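Local atomic coordinates of AvrRxo1-ORF1 (Xanthomonas oryzae pv. oryzicola, PDB entry 4Z8T), a protein that is a type III effector with a polynucleotide kinase domain related to the zeta toxins, and probably acts as a P-loop kinase on a nucleotide-type substrate. Residues F68-T76 / V213-R224; F231-L242 / M253-F262. One frame throughout, in Å; residues are numbered along the deposited sequence.

Interaction 1 of 2, residues F68-T76 / V213-R224; sequences FALRGNTAT and VSSGFVAVRSNR. With SO4 (sulfate ion), chain F; SO4 (sulfate ion), chain E.
The guanidinium of Arg71 lies with one face under Val220 CG2, which sits 3.3 Å above its plane and off toward the rim, while Arg224 NE stands at its edge. The chain of Arg71 reaches this place extended from CG to NE, with CG anti to the backbone N (chi1 -177°). Its NH2 meets a lone pair of Val220 O at 2.9 Å, and NH1 adds a weak bond to the same oxygen. Arg71 NH1 and Arg224 NE, two donors 3.5 Å apart, are reconciled by Asp184, salt-bridged to both. Val220 O lies 4.1 Å above the plane of the Arg224 guanidinium, over its centre, and a water at its edge also accepts from Asn73 N. Arg221, whose side chain starts away from the loop, has Phe217 CZ over one guanidinium face and a sulfate at its edge; NH1 and NH2 each donate to it at 171°, and NH2 also forms a salt bridge with Asp186.

Farther along the loop, Asn73 ND2 gives a 3.0 Å bond to Val213 O, already taken by Phe217 N. Asn73 OD1 comes within 3.4 Å of Gly216 CA, which carries no side chain. Ala75 N donates to a second sulfate, probably from the crystallisation liquor, consistent with a Walker A-like loop. Buried arginine charge is probably balanced by Asp184 and Asp186, and helix 210-222 is fixed against the start of a probable phosphate-binding loop.

Interaction 2 of 2, residues F231-L242 / M253-F262; sequences FIADPSLGNYRL and MVASVIGGEF
Ile232 meets Phe262 over the ring face: CD1 stands 3.9 Å from the ring centroid and 10° off its normal, a CH-pi contact. The same isoleucine crosses Val257 at about a right angle, Ile232 CG1 to Val257 CG2 at 4.0 Å, and Val257 CB rests on Phe231 CB. With its CG anti to the carbonyl carbon (chi1 -69°), Phe231 turns its ring away from Val257 and places it between Leu237 CD2 on one face and Tyr240 CB on the other.

Strands 238-242 and 253-258 run antiparallel at 174°. Tyr240 and Val257 form a hydrogen-bonded pair with side chains on the sheet face of Leu242 and Ala255. The reverse face bears Arg241 and its partner Ser256, and the Arg241 chain crosses the end of selenomethionine Met253, Arg241 CD to Met253 CE at 3.7 Å. Asn239 OD1 accepts from Gly259 N at 2.9 Å, tying the strand to the type I' turn that closes the next hairpin.

Strand 238-245 pairs in parallel with strand 179-185, and strand 251-258 is the first antiparallel one beyond it. Helix 224-233 packs on the Tyr240 face, helix 267-272 touches Val254, Ala255 and Phe262, and His13 of the AvrRxo1-ORF2 chain meets the Phe262 ring edge-to-face.

The two interactions illustrate how a probable phosphate-binding loop and the antiparallel end of the same sheet are joined through one residue. Their centres lie about 18 Å apart, and helices 210-222 and 224-233, consecutive in the chain, connect them. Arg224 is the point of touch: its NE lies 3.5 Å from Leu242 CD1, and its CG is 3.9 Å from Tyr240 OH. Asp184 OD2, the salt-bridge partner of Arg71 and Arg224 in interaction 1, is hydrogen-bonded to the Tyr240 hydroxyl of interaction 2. The centre of interaction 1, which includes the start of the probable P-loop, lies about 9 Å from the chain centre, that of interaction 2 about 21 Å, where the sheet continues through strands 251-258 and 261-263.

Interaction 1 of 2, residues F68-T76 / V213-R224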
loop_
_atom_site.group_PDB
_atom_site.type_symbol
_atom_site.label_atom_id
_atom_site.label_comp_id
_atom_site.label_asym_id
_atom_site.label_seq_id
_atom_site.Cartn_x
_atom_site.Cartn_y
_atom_site.Cartn_z
ATOM N N PHE A 68 -27.619 6.120 18.714
ATOM C CA PHE A 68 -26.385 5.341 18.681
ATOM C C PHE A 68 -26.186 4.864 17.254
ATOM O O PHE A 68 -27.026 4.134 16.713
ATOM C CB PHE A 68 -26.493 4.111 19.593
ATOM C CG PHE A 68 -26.486 4.439 21.053
ATOM C CD1 PHE A 68 -27.678 4.693 21.722
ATOM C CD2 PHE A 68 -25.295 4.509 21.755
ATOM C CE1 PHE A 68 -27.680 4.994 23.079
ATOM C CE2 PHE A 68 -25.288 4.816 23.105
ATOM C CZ PHE A 68 -26.485 5.063 23.769
ATOM N N ALA A 69 -25.092 5.294 16.632
ATOM C CA ALA A 69 -24.815 4.979 15.236
ATOM C C ALA A 69 -23.607 4.047 15.205
ATOM O O ALA A 69 -22.549 4.371 15.741
ATOM C CB ALA A 69 -24.528 6.271 14.448
ATOM N N LEU A 70 -23.776 2.874 14.611
ATOM C CA LEU A 70 -22.668 1.942 14.448
ATOM C C LEU A 70 -22.274 1.925 12.978
ATOM O O LEU A 70 -22.902 1.249 12.158
ATOM C CB LEU A 70 -23.082 0.537 14.899
ATOM C CG LEU A 70 -23.779 0.528 16.261
ATOM C CD1 LEU A 70 -24.294 -0.870 16.633
ATOM C CD2 LEU A 70 -22.821 1.045 17.304
ATOM N N ARG A 71 -21.249 2.704 12.644
ATOM C CA ARG A 71 -20.761 2.827 11.278
ATOM C C ARG A 71 -19.723 1.758 10.991
ATOM O O ARG A 71 -18.883 1.460 11.833
ATOM C CB ARG A 71 -20.094 4.197 11.120
ATOM C CG ARG A 71 -19.597 4.511 9.719
ATOM C CD ARG A 71 -19.153 5.971 9.583
ATOM N NE ARG A 71 -18.903 6.287 8.183
ATOM C CZ ARG A 71 -17.721 6.193 7.576
ATOM N NH1 ARG A 71 -16.648 5.783 8.240
ATOM N NH2 ARG A 71 -17.623 6.481 6.284
ATOM N N GLY A 72 -19.759 1.202 9.789
ATOM C CA GLY A 72 -18.667 0.346 9.361
ATOM C C GLY A 72 -19.112 -0.663 8.340
ATOM O O GLY A 72 -20.298 -0.983 8.246
ATOM N N ASN A 73 -18.139 -1.171 7.588
ATOM C CA ASN A 73 -18.413 -2.133 6.534
ATOM C C ASN A 73 -18.896 -3.480 7.077
ATOM O O ASN A 73 -18.812 -3.772 8.268
ATOM C CB ASN A 73 -17.143 -2.338 5.695
ATOM C CG ASN A 73 -17.423 -2.966 4.347
ATOM O OD1 ASN A 73 -18.517 -2.822 3.789
ATOM N ND2 ASN A 73 -16.416 -3.668 3.804
ATOM N N THR A 74 -19.394 -4.293 6.164
ATOM C CA THR A 74 -19.879 -5.632 6.469
ATOM C C THR A 74 -18.838 -6.486 7.202
ATOM O O THR A 74 -17.672 -6.539 6.804
ATOM C CB THR A 74 -20.265 -6.310 5.149
ATOM O OG1 THR A 74 -21.199 -5.472 4.450
ATOM C CG2 THR A 74 -20.902 -7.663 5.389
ATOM N N ALA A 75 -19.274 -7.168 8.261
ATOM C CA ALA A 75 -18.451 -8.170 8.943
ATOM C C ALA A 75 -17.104 -7.641 9.398
ATOM O O ALA A 75 -16.070 -8.306 9.239
ATOM C CB ALA A 75 -18.284 -9.430 8.068
ATOM N N THR A 76 -17.125 -6.454 9.993
ATOM C CA THR A 76 -15.915 -5.835 10.521
ATOM C C THR A 76 -15.772 -6.007 12.029
ATOM O O THR A 76 -14.786 -5.560 12.612
ATOM C CB THR A 76 -15.872 -4.329 10.197
ATOM O OG1 THR A 76 -17.120 -3.725 10.567
ATOM C CG2 THR A 76 -15.628 -4.108 8.707
ATOM N N VAL A 213 -19.158 -5.955 -0.545
ATOM C CA VAL A 213 -18.158 -5.825 0.511
ATOM C C VAL A 213 -17.013 -4.901 0.090
ATOM O O VAL A 213 -16.543 -4.064 0.874
ATOM C CB VAL A 213 -17.638 -7.218 0.920
ATOM C CG1 VAL A 213 -16.688 -7.107 2.114
ATOM C CG2 VAL A 213 -18.823 -8.121 1.267
ATOM N N SER A 214 -16.577 -5.012 -1.159
ATOM C CA SER A 214 -15.490 -4.158 -1.649
ATOM C C SER A 214 -15.917 -2.709 -1.823
ATOM O O SER A 214 -15.231 -1.792 -1.365
ATOM C CB SER A 214 -14.913 -4.719 -2.951
ATOM O OG SER A 214 -13.765 -3.974 -3.336
ATOM N N SER A 215 -17.061 -2.488 -2.457
ATOM C CA SER A 215 -17.514 -1.119 -2.628
ATOM C C SER A 215 -17.862 -0.495 -1.285
ATOM O O SER A 215 -17.644 0.701 -1.066
ATOM C CB SER A 215 -18.692 -1.047 -3.600
ATOM O OG SER A 215 -18.198 -1.164 -4.928
ATOM N N GLY A 216 -18.347 -1.315 -0.357
ATOM C CA GLY A 216 -18.610 -0.832 0.990
ATOM C C GLY A 216 -17.338 -0.399 1.697
ATOM O O GLY A 216 -17.327 0.595 2.426
ATOM N N PHE A 217 -16.272 -1.167 1.492
ATOM C CA PHE A 217 -14.971 -0.880 2.080
ATOM C C PHE A 217 -14.429 0.431 1.549
ATOM O O PHE A 217 -13.974 1.285 2.311
ATOM C CB PHE A 217 -14.023 -2.023 1.727
ATOM C CG PHE A 217 -12.585 -1.784 2.091
ATOM C CD1 PHE A 217 -12.123 -2.078 3.359
ATOM C CD2 PHE A 217 -11.672 -1.349 1.130
ATOM C CE1 PHE A 217 -10.794 -1.888 3.680
ATOM C CE2 PHE A 217 -10.339 -1.164 1.455
ATOM C CZ PHE A 217 -9.908 -1.431 2.735
ATOM N N VAL A 218 -14.471 0.583 0.232
ATOM C CA VAL A 218 -13.999 1.808 -0.384
ATOM C C VAL A 218 -14.768 3.023 0.136
ATOM O O VAL A 218 -14.170 4.029 0.535
ATOM C CB VAL A 218 -14.096 1.733 -1.915
ATOM C CG1 VAL A 218 -13.833 3.104 -2.521
ATOM C CG2 VAL A 218 -13.104 0.702 -2.444
ATOM N N ALA A 219 -16.093 2.908 0.178
ATOM C CA ALA A 219 -16.944 4.008 0.617
ATOM C C ALA A 219 -16.711 4.364 2.081
ATOM O O ALA A 219 -16.610 5.542 2.433
ATOM C CB ALA A 219 -18.383 3.675 0.390
ATOM N N VAL A 220 -16.634 3.354 2.943
ATOM C CA VAL A 220 -16.502 3.634 4.366
ATOM C C VAL A 220 -15.164 4.296 4.685
ATOM O O VAL A 220 -15.095 5.207 5.509
ATOM C CB VAL A 220 -16.761 2.370 5.242
ATOM C CG1 VAL A 220 -15.557 1.478 5.275
ATOM C CG2 VAL A 220 -17.174 2.781 6.657
ATOM N N ARG A 221 -14.105 3.879 4.002
ATOM C CA ARG A 221 -12.814 4.480 4.239
ATOM C C ARG A 221 -12.714 5.880 3.631
ATOM O O ARG A 221 -12.217 6.796 4.275
ATOM C CB ARG A 221 -11.694 3.565 3.732
ATOM C CG ARG A 221 -11.521 2.356 4.639
ATOM C CD ARG A 221 -10.107 1.947 4.666
ATOM N NE ARG A 221 -9.845 0.847 5.599
ATOM C CZ ARG A 221 -8.740 0.123 5.566
ATOM N NH1 ARG A 221 -7.803 0.393 4.661
ATOM N NH2 ARG A 221 -8.580 -0.868 6.431
ATOM N N SER A 222 -13.190 6.034 2.400
ATOM C CA SER A 222 -13.041 7.313 1.691
ATOM C C SER A 222 -13.778 8.464 2.367
ATOM O O SER A 222 -13.364 9.629 2.262
ATOM C CB SER A 222 -13.510 7.189 0.235
ATOM O OG SER A 222 -12.663 6.306 -0.483
ATOM N N ASN A 223 -14.872 8.147 3.051
ATOM C CA ASN A 223 -15.695 9.169 3.683
ATOM C C ASN A 223 -15.533 9.270 5.188
ATOM O O ASN A 223 -16.235 10.033 5.837
ATOM C CB ASN A 223 -17.161 8.946 3.328
ATOM C CG ASN A 223 -17.426 9.195 1.872
ATOM O OD1 ASN A 223 -17.291 10.327 1.403
ATOM N ND2 ASN A 223 -17.801 8.152 1.141
ATOM N N ARG A 224 -14.589 8.515 5.741
ATOM C CA ARG A 224 -14.385 8.480 7.183
ATOM C C ARG A 224 -14.000 9.831 7.789
ATOM O O ARG A 224 -14.531 10.224 8.831
ATOM C CB ARG A 224 -13.315 7.425 7.499
ATOM C CG ARG A 224 -12.965 7.276 8.967
ATOM C CD ARG A 224 -12.403 5.892 9.187
ATOM N NE ARG A 224 -13.469 4.900 9.349
ATOM C CZ ARG A 224 -13.413 3.639 8.918
ATOM N NH1 ARG A 224 -12.354 3.210 8.253
ATOM N NH2 ARG A 224 -14.432 2.812 9.163
HETATM S S SO4 F . -5.576 -2.632 5.395
HETATM O O1 SO4 F . -4.482 -3.572 5.626
HETATM O O2 SO4 F . -5.066 -1.358 4.907
HETATM O O3 SO4 F . -6.294 -2.407 6.643
HETATM O O4 SO4 F . -6.496 -3.186 4.399
HETATM S S SO4 E . -23.166 -6.239 8.905
HETATM O O1 SO4 E . -23.622 -6.947 10.103
HETATM O O2 SO4 E . -21.812 -5.758 9.169
HETATM O O3 SO4 E . -24.056 -5.094 8.700
HETATM O O4 SO4 E . -23.249 -7.093 7.724
HETATM O O HOH W 1 -15.587 -0.090 8.248
#

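Interaction 2 of 2, residues F231-L242 / M253-F262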
loop_
_atom_site.group_PDB
_atom_site.type_symbol
_atom_site.label_atom_id
_atom_site.label_comp_id
_atom_site.label_asym_id
_atom_site.label_seq_id
_atom_site.Cartn_x
_atom_site.Cartn_y
_atom_site.Cartn_z
ATOM N N PHE A 231 -17.736 15.906 13.954
ATOM C CA PHE A 231 -17.605 15.922 15.395
ATOM C C PHE A 231 -16.550 16.904 15.876
ATOM O O PHE A 231 -16.706 17.516 16.938
ATOM C CB PHE A 231 -17.327 14.516 15.940
ATOM C CG PHE A 231 -18.512 13.593 15.814
ATOM C CD1 PHE A 231 -18.779 12.954 14.625
ATOM C CD2 PHE A 231 -19.371 13.390 16.890
ATOM C CE1 PHE A 231 -19.874 12.111 14.507
ATOM C CE2 PHE A 231 -20.481 12.554 16.773
ATOM C CZ PHE A 231 -20.722 11.913 15.578
ATOM N N ILE A 232 -15.483 17.064 15.102
ATOM C CA ILE A 232 -14.478 18.069 15.441
ATOM C C ILE A 232 -15.121 19.452 15.394
ATOM O O ILE A 232 -14.842 20.300 16.242
ATOM C CB ILE A 232 -13.279 18.015 14.477
ATOM C CG1 ILE A 232 -12.489 16.720 14.703
ATOM C CG2 ILE A 232 -12.357 19.219 14.685
ATOM C CD1 ILE A 232 -11.324 16.538 13.754
ATOM N N ALA A 233 -16.000 19.672 14.422
ATOM C CA ALA A 233 -16.598 21.003 14.230
ATOM C C ALA A 233 -17.661 21.338 15.266
ATOM O O ALA A 233 -17.844 22.503 15.625
ATOM C CB ALA A 233 -17.184 21.124 12.849
ATOM N N ASP A 234 -18.386 20.330 15.742
ATOM C CA ASP A 234 -19.523 20.590 16.617
ATOM C C ASP A 234 -19.505 19.686 17.841
ATOM O O ASP A 234 -20.034 18.581 17.798
ATOM C CB ASP A 234 -20.821 20.384 15.842
ATOM C CG ASP A 234 -22.051 20.655 16.682
ATOM O OD1 ASP A 234 -21.930 21.291 17.755
ATOM O OD2 ASP A 234 -23.146 20.237 16.264
ATOM N N PRO A 235 -18.898 20.156 18.941
ATOM C CA PRO A 235 -18.811 19.365 20.180
ATOM C C PRO A 235 -20.180 18.959 20.716
ATOM O O PRO A 235 -20.299 17.931 21.391
ATOM C CB PRO A 235 -18.146 20.328 21.164
ATOM C CG PRO A 235 -17.391 21.281 20.301
ATOM C CD PRO A 235 -18.191 21.444 19.047
ATOM N N SER A 236 -21.204 19.751 20.420
ATOM C CA SER A 236 -22.539 19.473 20.938
ATOM C C SER A 236 -23.210 18.324 20.191
ATOM O O SER A 236 -24.262 17.845 20.617
ATOM C CB SER A 236 -23.420 20.721 20.870
ATOM O OG SER A 236 -23.853 20.967 19.543
ATOM N N LEU A 237 -22.607 17.874 19.086
ATOM C CA LEU A 237 -23.232 16.846 18.264
ATOM C C LEU A 237 -23.312 15.527 19.025
ATOM O O LEU A 237 -24.317 14.804 18.943
ATOM C CB LEU A 237 -22.439 16.637 16.970
ATOM C CG LEU A 237 -22.917 15.537 16.026
ATOM C CD1 LEU A 237 -24.347 15.803 15.588
ATOM C CD2 LEU A 237 -21.985 15.468 14.819
ATOM N N GLY A 238 -22.253 15.233 19.770
ATOM C CA GLY A 238 -22.137 13.968 20.476
ATOM C C GLY A 238 -20.691 13.518 20.508
ATOM O O GLY A 238 -19.779 14.340 20.539
ATOM N N ASN A 239 -20.460 12.212 20.475
ATOM C CA ASN A 239 -19.094 11.712 20.551
ATOM C C ASN A 239 -18.820 10.729 19.428
ATOM O O ASN A 239 -19.742 10.105 18.912
ATOM C CB ASN A 239 -18.838 11.058 21.905
ATOM C CG ASN A 239 -18.998 12.041 23.049
ATOM O OD1 ASN A 239 -18.327 13.072 23.087
ATOM N ND2 ASN A 239 -19.929 11.755 23.953
ATOM N N TYR A 240 -17.544 10.616 19.069
ATOM C CA TYR A 240 -17.085 9.761 17.971
ATOM C C TYR A 240 -15.898 8.917 18.437
ATOM O O TYR A 240 -14.952 9.431 19.026
ATOM C CB TYR A 240 -16.656 10.625 16.775
ATOM C CG TYR A 240 -16.008 9.827 15.666
ATOM C CD1 TYR A 240 -14.641 9.546 15.696
ATOM C CD2 TYR A 240 -16.755 9.339 14.603
ATOM C CE1 TYR A 240 -14.041 8.800 14.706
ATOM C CE2 TYR A 240 -16.154 8.591 13.588
ATOM C CZ TYR A 240 -14.795 8.325 13.656
ATOM O OH TYR A 240 -14.189 7.593 12.656
ATOM N N ARG A 241 -15.932 7.614 18.143
ATOM C CA ARG A 241 -14.766 6.759 18.371
ATOM C C ARG A 241 -14.560 5.889 17.154
ATOM O O ARG A 241 -15.529 5.361 16.593
ATOM C CB ARG A 241 -14.977 5.859 19.593
ATOM C CG ARG A 241 -14.839 6.587 20.920
ATOM C CD ARG A 241 -15.176 5.652 22.081
ATOM N NE ARG A 241 -16.622 5.410 22.143
ATOM C CZ ARG A 241 -17.170 4.353 22.730
ATOM N NH1 ARG A 241 -16.389 3.439 23.293
ATOM N NH2 ARG A 241 -18.486 4.206 22.732
ATOM N N LEU A 242 -13.304 5.740 16.754
ATOM C CA LEU A 242 -12.937 4.919 15.608
ATOM C C LEU A 242 -12.091 3.769 16.096
ATOM O O LEU A 242 -11.078 3.980 16.740
ATOM C CB LEU A 242 -12.081 5.732 14.635
ATOM C CG LEU A 242 -11.399 4.946 13.501
ATOM C CD1 LEU A 242 -12.407 4.222 12.594
ATOM C CD2 LEU A 242 -10.572 5.942 12.687
HETATM N N MSE A 253 -8.410 1.346 19.667
HETATM C CA MSE A 253 -8.856 2.714 19.426
HETATM C C MSE A 253 -7.856 3.417 18.531
HETATM O O MSE A 253 -6.636 3.338 18.746
HETATM C CB MSE A 253 -8.959 3.471 20.742
HETATM C CG MSE A 253 -9.348 4.896 20.563
HETATM SE SE MSE A 253 -11.276 5.018 20.515
HETATM C CE MSE A 253 -11.738 4.403 22.345
ATOM N N VAL A 254 -8.367 4.125 17.529
ATOM C CA VAL A 254 -7.496 4.750 16.544
ATOM C C VAL A 254 -7.602 6.276 16.595
ATOM O O VAL A 254 -6.592 6.972 16.570
ATOM C CB VAL A 254 -7.823 4.236 15.137
ATOM C CG1 VAL A 254 -7.056 5.047 14.071
ATOM C CG2 VAL A 254 -7.438 2.770 15.026
ATOM N N ALA A 255 -8.826 6.789 16.652
ATOM C CA ALA A 255 -9.032 8.240 16.780
ATOM C C ALA A 255 -10.342 8.464 17.512
ATOM O O ALA A 255 -11.200 7.588 17.532
ATOM C CB ALA A 255 -9.060 8.923 15.398
ATOM N N SER A 256 -10.521 9.645 18.089
ATOM C CA SER A 256 -11.730 9.895 18.861
ATOM C C SER A 256 -12.050 11.368 18.994
ATOM O O SER A 256 -11.154 12.216 18.996
ATOM C CB SER A 256 -11.623 9.269 20.263
ATOM O OG SER A 256 -10.549 9.834 21.012
ATOM N N VAL A 257 -13.334 11.678 19.109
ATOM C CA VAL A 257 -13.728 13.031 19.481
ATOM C C VAL A 257 -14.710 12.867 20.624
ATOM O O VAL A 257 -15.845 12.452 20.412
ATOM C CB VAL A 257 -14.382 13.792 18.322
ATOM C CG1 VAL A 257 -14.552 15.272 18.719
ATOM C CG2 VAL A 257 -13.553 13.684 17.032
ATOM N N ILE A 258 -14.251 13.189 21.827
ATOM C CA ILE A 258 -15.009 12.939 23.051
ATOM C C ILE A 258 -15.020 14.205 23.901
ATOM O O ILE A 258 -13.961 14.698 24.307
ATOM C CB ILE A 258 -14.365 11.789 23.841
ATOM C CG1 ILE A 258 -14.434 10.488 23.039
ATOM C CG2 ILE A 258 -15.096 11.555 25.182
ATOM C CD1 ILE A 258 -13.618 9.369 23.650
ATOM N N GLY A 259 -16.216 14.715 24.181
ATOM C CA GLY A 259 -16.357 15.969 24.905
ATOM C C GLY A 259 -15.694 17.086 24.128
ATOM O O GLY A 259 -15.164 18.037 24.711
ATOM N N GLY A 260 -15.707 16.950 22.807
ATOM C CA GLY A 260 -15.149 17.957 21.921
ATOM C C GLY A 260 -13.653 17.833 21.704
ATOM O O GLY A 260 -13.074 18.556 20.891
ATOM N N GLU A 261 -13.014 16.922 22.424
ATOM C CA GLU A 261 -11.569 16.791 22.345
ATOM C C GLU A 261 -11.186 15.745 21.303
ATOM O O GLU A 261 -11.632 14.598 21.386
ATOM C CB GLU A 261 -11.011 16.418 23.719
ATOM C CG GLU A 261 -9.499 16.335 23.784
ATOM C CD GLU A 261 -8.933 16.822 25.114
ATOM O OE1 GLU A 261 -9.521 17.737 25.732
ATOM O OE2 GLU A 261 -7.892 16.279 25.543
ATOM N N PHE A 262 -10.370 16.144 20.325
ATOM C CA PHE A 262 -9.908 15.237 19.267
ATOM C C PHE A 262 -8.516 14.684 19.561
ATOM O O PHE A 262 -7.584 15.439 19.840
ATOM C CB PHE A 262 -9.904 15.962 17.919
ATOM C CG PHE A 262 -9.298 15.162 16.798
ATOM C CD1 PHE A 262 -9.887 13.972 16.366
ATOM C CD2 PHE A 262 -8.154 15.602 16.160
ATOM C CE1 PHE A 262 -9.343 13.246 15.324
ATOM C CE2 PHE A 262 -7.594 14.863 15.126
ATOM C CZ PHE A 262 -8.186 13.698 14.701
HETATM O O HOH W 2 -17.223 15.153 21.251
#